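Long-range contacts in 7beta-hydroxysteroid dehydrogenase (Collinsella aerofaciens, PDB 5FYD), which catalyses the NADPH-dependent reduction of the 7-oxo group of 7-oxolithocholate to give the bile acid ursodeoxycholate: residues 7-18 / 83-92; 134-144 / 177-187. One frame throughout, in Å; residues are numbered along the deposited sequence.

Interaction 1 of 2, residues 7-18 / 83-92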
# COMPACT_ATOMS: atom_id res chain seq x y z
N TYR A 7 -25.79 -23.54 -8.68
CA TYR A 7 -24.67 -24.15 -7.93
C TYR A 7 -24.95 -24.61 -6.50
O TYR A 7 -24.49 -25.69 -6.10
CB TYR A 7 -23.48 -23.19 -7.94
CG TYR A 7 -22.88 -22.98 -9.31
CD1 TYR A 7 -22.33 -24.05 -10.03
CD2 TYR A 7 -22.82 -21.71 -9.87
CE1 TYR A 7 -21.77 -23.85 -11.28
CE2 TYR A 7 -22.24 -21.50 -11.11
CZ TYR A 7 -21.71 -22.57 -11.80
OH TYR A 7 -21.14 -22.33 -13.04
N GLY A 8 -25.67 -23.82 -5.73
CA GLY A 8 -26.03 -24.24 -4.36
C GLY A 8 -26.32 -23.08 -3.44
O GLY A 8 -26.22 -21.95 -3.83
N GLU A 9 -26.69 -23.38 -2.20
CA GLU A 9 -27.22 -22.34 -1.30
C GLU A 9 -26.22 -21.33 -0.79
O GLU A 9 -26.56 -20.15 -0.63
CB GLU A 9 -27.90 -22.96 -0.06
CG GLU A 9 -29.27 -23.53 -0.31
CD GLU A 9 -30.26 -22.46 -0.71
OE1 GLU A 9 -30.56 -21.51 0.07
OE2 GLU A 9 -30.71 -22.57 -1.83
N TRP A 10 -25.00 -21.79 -0.47
CA TRP A 10 -24.01 -20.94 0.15
C TRP A 10 -22.74 -20.85 -0.69
O TRP A 10 -22.29 -21.84 -1.26
CB TRP A 10 -23.64 -21.47 1.54
CG TRP A 10 -24.74 -21.31 2.55
CD1 TRP A 10 -25.80 -22.14 2.74
CD2 TRP A 10 -24.84 -20.28 3.52
NE1 TRP A 10 -26.58 -21.67 3.78
CE2 TRP A 10 -26.02 -20.52 4.26
CE3 TRP A 10 -24.06 -19.15 3.82
CZ2 TRP A 10 -26.41 -19.71 5.32
CZ3 TRP A 10 -24.45 -18.32 4.84
CH2 TRP A 10 -25.63 -18.60 5.59
N GLY A 11 -22.17 -19.65 -0.74
CA GLY A 11 -20.85 -19.42 -1.33
C GLY A 11 -19.88 -18.96 -0.27
O GLY A 11 -20.25 -18.27 0.67
N LEU A 12 -18.62 -19.36 -0.42
CA LEU A 12 -17.58 -19.16 0.57
C LEU A 12 -16.53 -18.29 -0.05
O LEU A 12 -15.89 -18.68 -1.04
CB LEU A 12 -16.99 -20.52 0.94
CG LEU A 12 -15.78 -20.58 1.84
CD1 LEU A 12 -16.03 -19.90 3.17
CD2 LEU A 12 -15.38 -22.01 2.05
N ILE A 13 -16.33 -17.11 0.52
CA ILE A 13 -15.30 -16.21 0.07
C ILE A 13 -14.19 -16.19 1.10
O ILE A 13 -14.36 -15.69 2.23
CB ILE A 13 -15.84 -14.78 -0.16
CG1 ILE A 13 -17.12 -14.82 -1.05
CG2 ILE A 13 -14.76 -13.88 -0.74
CD1 ILE A 13 -16.98 -15.59 -2.35
N LEU A 14 -13.03 -16.70 0.70
CA LEU A 14 -11.87 -16.83 1.60
C LEU A 14 -10.95 -15.63 1.37
O LEU A 14 -10.13 -15.61 0.43
CB LEU A 14 -11.16 -18.16 1.36
CG LEU A 14 -12.09 -19.34 1.62
CD1 LEU A 14 -11.75 -20.58 0.81
CD2 LEU A 14 -12.11 -19.61 3.13
N GLY A 15 -11.12 -14.60 2.21
CA GLY A 15 -10.43 -13.33 2.07
C GLY A 15 -11.41 -12.28 1.61
O GLY A 15 -11.28 -11.76 0.50
N ALA A 16 -12.37 -11.94 2.47
CA ALA A 16 -13.58 -11.27 2.04
C ALA A 16 -13.64 -9.75 2.22
O ALA A 16 -14.58 -9.14 1.74
CB ALA A 16 -14.77 -11.89 2.74
N THR A 17 -12.69 -9.15 2.92
CA THR A 17 -12.85 -7.73 3.29
C THR A 17 -12.20 -6.74 2.33
O THR A 17 -12.69 -5.63 2.17
CB THR A 17 -12.40 -7.47 4.72
OG1 THR A 17 -11.19 -8.17 4.98
CG2 THR A 17 -13.49 -7.97 5.66
N GLU A 18 -11.08 -7.11 1.73
CA GLU A 18 -10.45 -6.22 0.75
C GLU A 18 -11.24 -6.24 -0.58
O GLU A 18 -12.02 -7.15 -0.82
CB GLU A 18 -8.95 -6.53 0.53
CG GLU A 18 -8.51 -7.99 0.44
CD GLU A 18 -9.45 -8.85 -0.38
OE1 GLU A 18 -10.47 -9.28 0.19
OE2 GLU A 18 -9.18 -9.09 -1.58
N LEU A 83 -23.98 -26.86 5.76
CA LEU A 83 -24.47 -25.94 4.73
C LEU A 83 -24.45 -26.61 3.36
O LEU A 83 -23.55 -27.39 3.05
CB LEU A 83 -23.63 -24.67 4.67
CG LEU A 83 -23.47 -23.82 5.92
CD1 LEU A 83 -22.57 -22.64 5.65
CD2 LEU A 83 -24.79 -23.35 6.51
N ASP A 84 -25.46 -26.30 2.54
CA ASP A 84 -25.41 -26.70 1.15
C ASP A 84 -24.48 -25.72 0.43
O ASP A 84 -24.80 -24.53 0.32
CB ASP A 84 -26.78 -26.70 0.47
CG ASP A 84 -26.67 -27.16 -0.96
OD1 ASP A 84 -26.53 -28.38 -1.15
OD2 ASP A 84 -26.68 -26.32 -1.88
N MET A 85 -23.32 -26.22 -0.00
CA MET A 85 -22.26 -25.37 -0.58
C MET A 85 -22.36 -25.37 -2.10
O MET A 85 -22.48 -26.44 -2.74
CB MET A 85 -20.88 -25.86 -0.15
CG MET A 85 -20.64 -25.86 1.36
SD MET A 85 -20.84 -24.24 2.11
CE MET A 85 -19.65 -23.23 1.22
N GLY A 86 -22.33 -24.18 -2.68
CA GLY A 86 -22.32 -24.04 -4.15
C GLY A 86 -21.08 -23.39 -4.76
O GLY A 86 -20.81 -23.57 -5.95
N PHE A 87 -20.34 -22.62 -3.96
CA PHE A 87 -19.27 -21.79 -4.50
C PHE A 87 -18.15 -21.61 -3.51
O PHE A 87 -18.39 -21.50 -2.32
CB PHE A 87 -19.82 -20.40 -4.88
CG PHE A 87 -18.80 -19.50 -5.48
CD1 PHE A 87 -18.46 -19.62 -6.83
CD2 PHE A 87 -18.20 -18.50 -4.73
CE1 PHE A 87 -17.52 -18.78 -7.40
CE2 PHE A 87 -17.26 -17.65 -5.30
CZ PHE A 87 -16.92 -17.79 -6.64
N MET A 88 -16.92 -21.59 -4.03
CA MET A 88 -15.76 -21.19 -3.24
C MET A 88 -14.87 -20.28 -4.07
O MET A 88 -14.69 -20.52 -5.26
CB MET A 88 -14.94 -22.40 -2.76
CG MET A 88 -13.81 -22.08 -1.79
SD MET A 88 -12.53 -23.38 -1.72
CE MET A 88 -11.49 -22.90 -3.07
N SER A 89 -14.33 -19.24 -3.44
CA SER A 89 -13.25 -18.45 -4.04
C SER A 89 -12.14 -18.25 -3.03
O SER A 89 -12.41 -17.76 -1.93
CB SER A 89 -13.72 -17.07 -4.53
OG SER A 89 -12.64 -16.33 -5.04
N TYR A 90 -10.91 -18.60 -3.41
CA TYR A 90 -9.74 -18.28 -2.61
C TYR A 90 -9.13 -16.98 -3.12
O TYR A 90 -8.61 -16.93 -4.24
CB TYR A 90 -8.72 -19.40 -2.61
CG TYR A 90 -7.79 -19.29 -1.43
CD1 TYR A 90 -8.18 -19.80 -0.21
CD2 TYR A 90 -6.57 -18.66 -1.51
CE1 TYR A 90 -7.38 -19.73 0.90
CE2 TYR A 90 -5.75 -18.56 -0.40
CZ TYR A 90 -6.17 -19.10 0.82
OH TYR A 90 -5.38 -19.03 1.98
N VAL A 91 -9.26 -15.93 -2.30
CA VAL A 91 -8.84 -14.58 -2.64
C VAL A 91 -7.65 -14.09 -1.82
O VAL A 91 -6.90 -13.24 -2.28
CB VAL A 91 -10.00 -13.56 -2.39
CG1 VAL A 91 -9.60 -12.17 -2.90
CG2 VAL A 91 -11.27 -14.03 -3.04
N ALA A 92 -7.45 -14.63 -0.63
CA ALA A 92 -6.43 -14.10 0.27
C ALA A 92 -5.05 -14.28 -0.31
O ALA A 92 -4.79 -15.26 -1.00
CB ALA A 92 -6.49 -14.80 1.60

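Interaction 2 of 2, residues 134-144 / 177-187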
# COMPACT_ATOMS: atom_id res chain seq x y z
N ASP A 134 -21.68 -33.59 -7.49
CA ASP A 134 -21.53 -33.23 -8.90
C ASP A 134 -22.16 -31.87 -9.21
O ASP A 134 -22.91 -31.69 -10.17
CB ASP A 134 -22.06 -34.34 -9.81
CG ASP A 134 -21.64 -34.15 -11.23
OD1 ASP A 134 -20.49 -33.70 -11.48
OD2 ASP A 134 -22.48 -34.42 -12.11
N ARG A 135 -21.85 -30.90 -8.36
CA ARG A 135 -22.43 -29.60 -8.47
C ARG A 135 -21.61 -28.60 -7.64
O ARG A 135 -21.34 -28.86 -6.47
CB ARG A 135 -23.88 -29.68 -7.98
CG ARG A 135 -24.51 -28.35 -7.67
CD ARG A 135 -25.96 -28.47 -7.22
NE ARG A 135 -26.20 -29.25 -5.99
CZ ARG A 135 -26.16 -28.79 -4.73
NH1 ARG A 135 -25.80 -27.54 -4.46
NH2 ARG A 135 -26.46 -29.61 -3.72
N GLY A 136 -21.22 -27.49 -8.27
CA GLY A 136 -20.50 -26.43 -7.58
C GLY A 136 -19.62 -25.60 -8.46
O GLY A 136 -19.44 -25.90 -9.64
N ALA A 137 -19.02 -24.57 -7.88
CA ALA A 137 -18.11 -23.73 -8.64
C ALA A 137 -16.99 -23.20 -7.79
O ALA A 137 -17.18 -22.92 -6.61
CB ALA A 137 -18.87 -22.59 -9.26
N VAL A 138 -15.81 -23.09 -8.39
CA VAL A 138 -14.67 -22.49 -7.73
C VAL A 138 -14.06 -21.47 -8.68
O VAL A 138 -13.83 -21.79 -9.85
CB VAL A 138 -13.57 -23.52 -7.40
CG1 VAL A 138 -12.36 -22.84 -6.74
CG2 VAL A 138 -14.13 -24.62 -6.51
N ILE A 139 -13.82 -20.26 -8.18
CA ILE A 139 -12.99 -19.28 -8.91
C ILE A 139 -11.88 -18.88 -7.98
O ILE A 139 -12.14 -18.25 -6.98
CB ILE A 139 -13.78 -18.03 -9.35
CG1 ILE A 139 -14.91 -18.42 -10.30
CG2 ILE A 139 -12.83 -16.99 -9.99
CD1 ILE A 139 -15.86 -17.27 -10.62
N ASN A 140 -10.66 -19.26 -8.30
CA ASN A 140 -9.53 -18.85 -7.49
C ASN A 140 -8.80 -17.70 -8.17
O ASN A 140 -8.81 -17.56 -9.38
CB ASN A 140 -8.57 -20.01 -7.25
CG ASN A 140 -9.18 -21.08 -6.41
OD1 ASN A 140 -9.95 -20.81 -5.48
ND2 ASN A 140 -8.85 -22.34 -6.72
N VAL A 141 -8.18 -16.86 -7.35
CA VAL A 141 -7.54 -15.64 -7.82
C VAL A 141 -6.03 -15.80 -7.84
O VAL A 141 -5.41 -16.13 -6.82
CB VAL A 141 -7.97 -14.47 -6.93
CG1 VAL A 141 -7.29 -13.18 -7.37
CG2 VAL A 141 -9.48 -14.35 -6.96
N SER A 142 -5.44 -15.61 -9.01
CA SER A 142 -3.99 -15.50 -9.14
C SER A 142 -3.56 -14.08 -9.51
O SER A 142 -4.37 -13.12 -9.50
CB SER A 142 -3.48 -16.54 -10.14
OG SER A 142 -2.07 -16.66 -10.09
N SER A 143 -2.27 -13.94 -9.83
CA SER A 143 -1.67 -12.65 -10.11
C SER A 143 -0.73 -12.80 -11.27
O SER A 143 -0.10 -13.87 -11.44
CB SER A 143 -0.89 -12.20 -8.90
OG SER A 143 -0.21 -10.99 -9.18
N MET A 144 -0.61 -11.75 -12.07
CA MET A 144 0.37 -11.69 -13.13
C MET A 144 1.81 -11.96 -12.66
O MET A 144 2.60 -12.47 -13.45
CB MET A 144 0.25 -10.36 -13.90
CG MET A 144 -0.91 -10.41 -14.88
SD MET A 144 -1.29 -8.81 -15.57
CE MET A 144 0.14 -8.58 -16.62
N THR A 177 -17.97 -32.34 -16.05
CA THR A 177 -18.68 -32.63 -14.79
C THR A 177 -19.57 -31.45 -14.44
O THR A 177 -19.53 -30.41 -15.08
CB THR A 177 -17.70 -32.87 -13.63
OG1 THR A 177 -17.14 -31.62 -13.20
CG2 THR A 177 -16.59 -33.81 -14.03
N GLY A 178 -20.35 -31.62 -13.38
CA GLY A 178 -21.21 -30.55 -12.86
C GLY A 178 -20.51 -29.48 -12.02
O GLY A 178 -21.16 -28.59 -11.51
N VAL A 179 -19.19 -29.59 -11.85
CA VAL A 179 -18.43 -28.60 -11.11
C VAL A 179 -17.69 -27.72 -12.12
O VAL A 179 -17.05 -28.24 -13.03
CB VAL A 179 -17.44 -29.27 -10.15
CG1 VAL A 179 -16.79 -28.26 -9.24
CG2 VAL A 179 -18.14 -30.34 -9.32
N ASP A 180 -17.81 -26.41 -11.98
CA ASP A 180 -17.15 -25.44 -12.87
C ASP A 180 -16.02 -24.74 -12.10
O ASP A 180 -16.27 -24.13 -11.08
CB ASP A 180 -18.12 -24.39 -13.38
CG ASP A 180 -19.19 -24.96 -14.31
OD1 ASP A 180 -18.91 -25.96 -15.02
OD2 ASP A 180 -20.32 -24.42 -14.30
N VAL A 181 -14.80 -24.84 -12.61
CA VAL A 181 -13.64 -24.28 -11.94
C VAL A 181 -12.92 -23.37 -12.91
O VAL A 181 -12.81 -23.67 -14.09
CB VAL A 181 -12.72 -25.40 -11.39
CG1 VAL A 181 -11.40 -24.85 -10.83
CG2 VAL A 181 -13.46 -26.18 -10.33
N GLU A 182 -12.45 -22.25 -12.40
CA GLU A 182 -11.73 -21.24 -13.17
C GLU A 182 -10.69 -20.59 -12.28
O GLU A 182 -10.89 -20.44 -11.08
CB GLU A 182 -12.70 -20.18 -13.67
CG GLU A 182 -12.12 -19.12 -14.61
CD GLU A 182 -13.04 -17.92 -14.73
OE1 GLU A 182 -14.28 -18.10 -14.75
OE2 GLU A 182 -12.51 -16.79 -14.75
N VAL A 183 -9.57 -20.24 -12.88
CA VAL A 183 -8.65 -19.28 -12.26
C VAL A 183 -8.67 -17.97 -13.03
O VAL A 183 -8.59 -17.96 -14.26
CB VAL A 183 -7.22 -19.82 -12.08
CG1 VAL A 183 -6.64 -20.45 -13.35
CG2 VAL A 183 -6.28 -18.74 -11.52
N ILE A 184 -8.77 -16.87 -12.29
CA ILE A 184 -8.69 -15.54 -12.88
C ILE A 184 -7.41 -14.91 -12.36
O ILE A 184 -7.20 -14.82 -11.15
CB ILE A 184 -9.93 -14.67 -12.58
CG1 ILE A 184 -9.80 -13.31 -13.30
CG2 ILE A 184 -10.19 -14.45 -11.09
CD1 ILE A 184 -10.73 -13.13 -14.45
N THR A 185 -6.57 -14.45 -13.28
CA THR A 185 -5.28 -13.87 -12.97
C THR A 185 -5.36 -12.35 -13.09
O THR A 185 -5.68 -11.81 -14.16
CB THR A 185 -4.21 -14.46 -13.91
OG1 THR A 185 -4.06 -15.86 -13.64
CG2 THR A 185 -2.90 -13.76 -13.72
N LEU A 186 -5.07 -11.65 -11.98
CA LEU A 186 -5.26 -10.21 -11.90
C LEU A 186 -3.95 -9.49 -12.11
O LEU A 186 -2.90 -10.00 -11.75
CB LEU A 186 -5.78 -9.83 -10.54
CG LEU A 186 -7.04 -10.57 -10.08
CD1 LEU A 186 -7.55 -9.97 -8.77
CD2 LEU A 186 -8.10 -10.56 -11.15
N GLY A 187 -4.02 -8.30 -12.66
CA GLY A 187 -2.89 -7.41 -12.70
C GLY A 187 -3.13 -6.36 -11.63
O GLY A 187 -3.72 -6.62 -10.59

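Interaction 1 of 2, residues 7-18 / 83-92
Leu83 lies over one face of the Trp10 indole, its CD2 3.9 Å from the centroid of the five-membered ring and only 21° off the normal, a CH-pi contact. Asp84 O meets the same ring in its plane, at the edge. With CG anti to its own carbonyl carbon (chi1 -70°), Trp10 places the indole beside its own backbone N, one face turned to the Leu83 methyls, while its CB touches Met85 SD. Were the indole cut back to an alanine, the Leu83 methyls would probably lose the aromatic face they rest on and be free to turn. Next to it, Asp84 OD2 takes the N-H of Glu9 on its anti lone pair at 3.0 Å; its other oxygen, OD1, is salt-bridged to Arg135.

Further along, the Leu14 and Tyr90 side chains cross at about a right angle, Leu14 CB 3.7 Å from Tyr90 CD1, and Leu14 CD1 reaches Met88 CG at 3.6 Å. On the sheet's other face Ile13 CD1 comes in at the edge of the Phe87 ring, 3.6 Å from CE2. The two strands run parallel, 11° apart, with a beta bulge where Trp10 O receives Gly86 N at 2.7 Å and, weakly, Phe87 N. At the far end Glu18 OE2, bonded to Gly21 N, packs on Val91 CG1. This is the central strand pair of a Rossmann fold, with strand 10-14 leading at its C-terminal end into the glycine-rich turn that binds NADP(+).

Interaction 2 of 2, residues 134-144 / 177-187
Val141 and Leu186 meet on one face of the parallel sheet in this Rossmann-fold dehydrogenase, where strand 136-143 pairs in register with strand 179-186 at 32°. Leu186 can be followed outward: CB lies 3.7 Å from Ser142 O, CG touches both that oxygen and Val141 CG1, which lie on the same side of it, and CD1 ends 3.5 Å from Val141 CG1. The turn that takes CG anti to the carbonyl carbon (chi1 -53°) lays this branch across the valine. On the same face Ile184 runs alongside both Val141 and Ile139, its CG2 touching Ile139 CG2 at 3.8 Å.

The opposite face carries Val138 beside Val181, both pointing the same way, and then Ser142, whose CB rests against Val183 CG2 and Thr185 OG1. Ser142 OG itself bonds to Lys160 O, and Val141 O takes Lys160 NZ, so this strand holds at both ends the lysine thought, by similarity, to lower the pKa of the catalytic tyrosine. Ser143, the inferred transition-state stabiliser, follows directly, with OG bonded to Thr145 OG1. Met144 N closes the strand pairing on Leu186 O, and Met144 SD touches Gly187 CA; nearby, Pro199 and Gly200 of the second subunit pack on Ser143 and Met144.

At the other end Asp134, leaving its helix in a Schellman motif, accepts Gly178 N on OD1 at 2.8 Å, from 40° above the carboxylate plane.

Interactions 1 and 2 are successive pairs in one parallel sheet, their centres about 11 Å apart, joined because strands 85-90 and 136-143 are neighbours. Two polar contacts cross the seam: Tyr7 OH lies 2.6 Å from Asp180 OD2 and Ser89 OG 2.8 Å from Ile139 O, both probable hydrogen bonds. Arg135 ties the N-terminal ends together, its NH1 bonded to Tyr7 O and its NH2 salt-bridged to Asp84 OD1. At the C-terminal ends the roles divide: 7-18 supplies the NADP(+)-binding Thr17 and Glu18, 134-144 the inferred transition-state stabiliser Ser143. The side chain of Leu186 comes within about 4 Å of that of cofactor-binding Val20, so interaction 2 comes up against the cofactor-binding region that follows strand 10-14 of interaction 1.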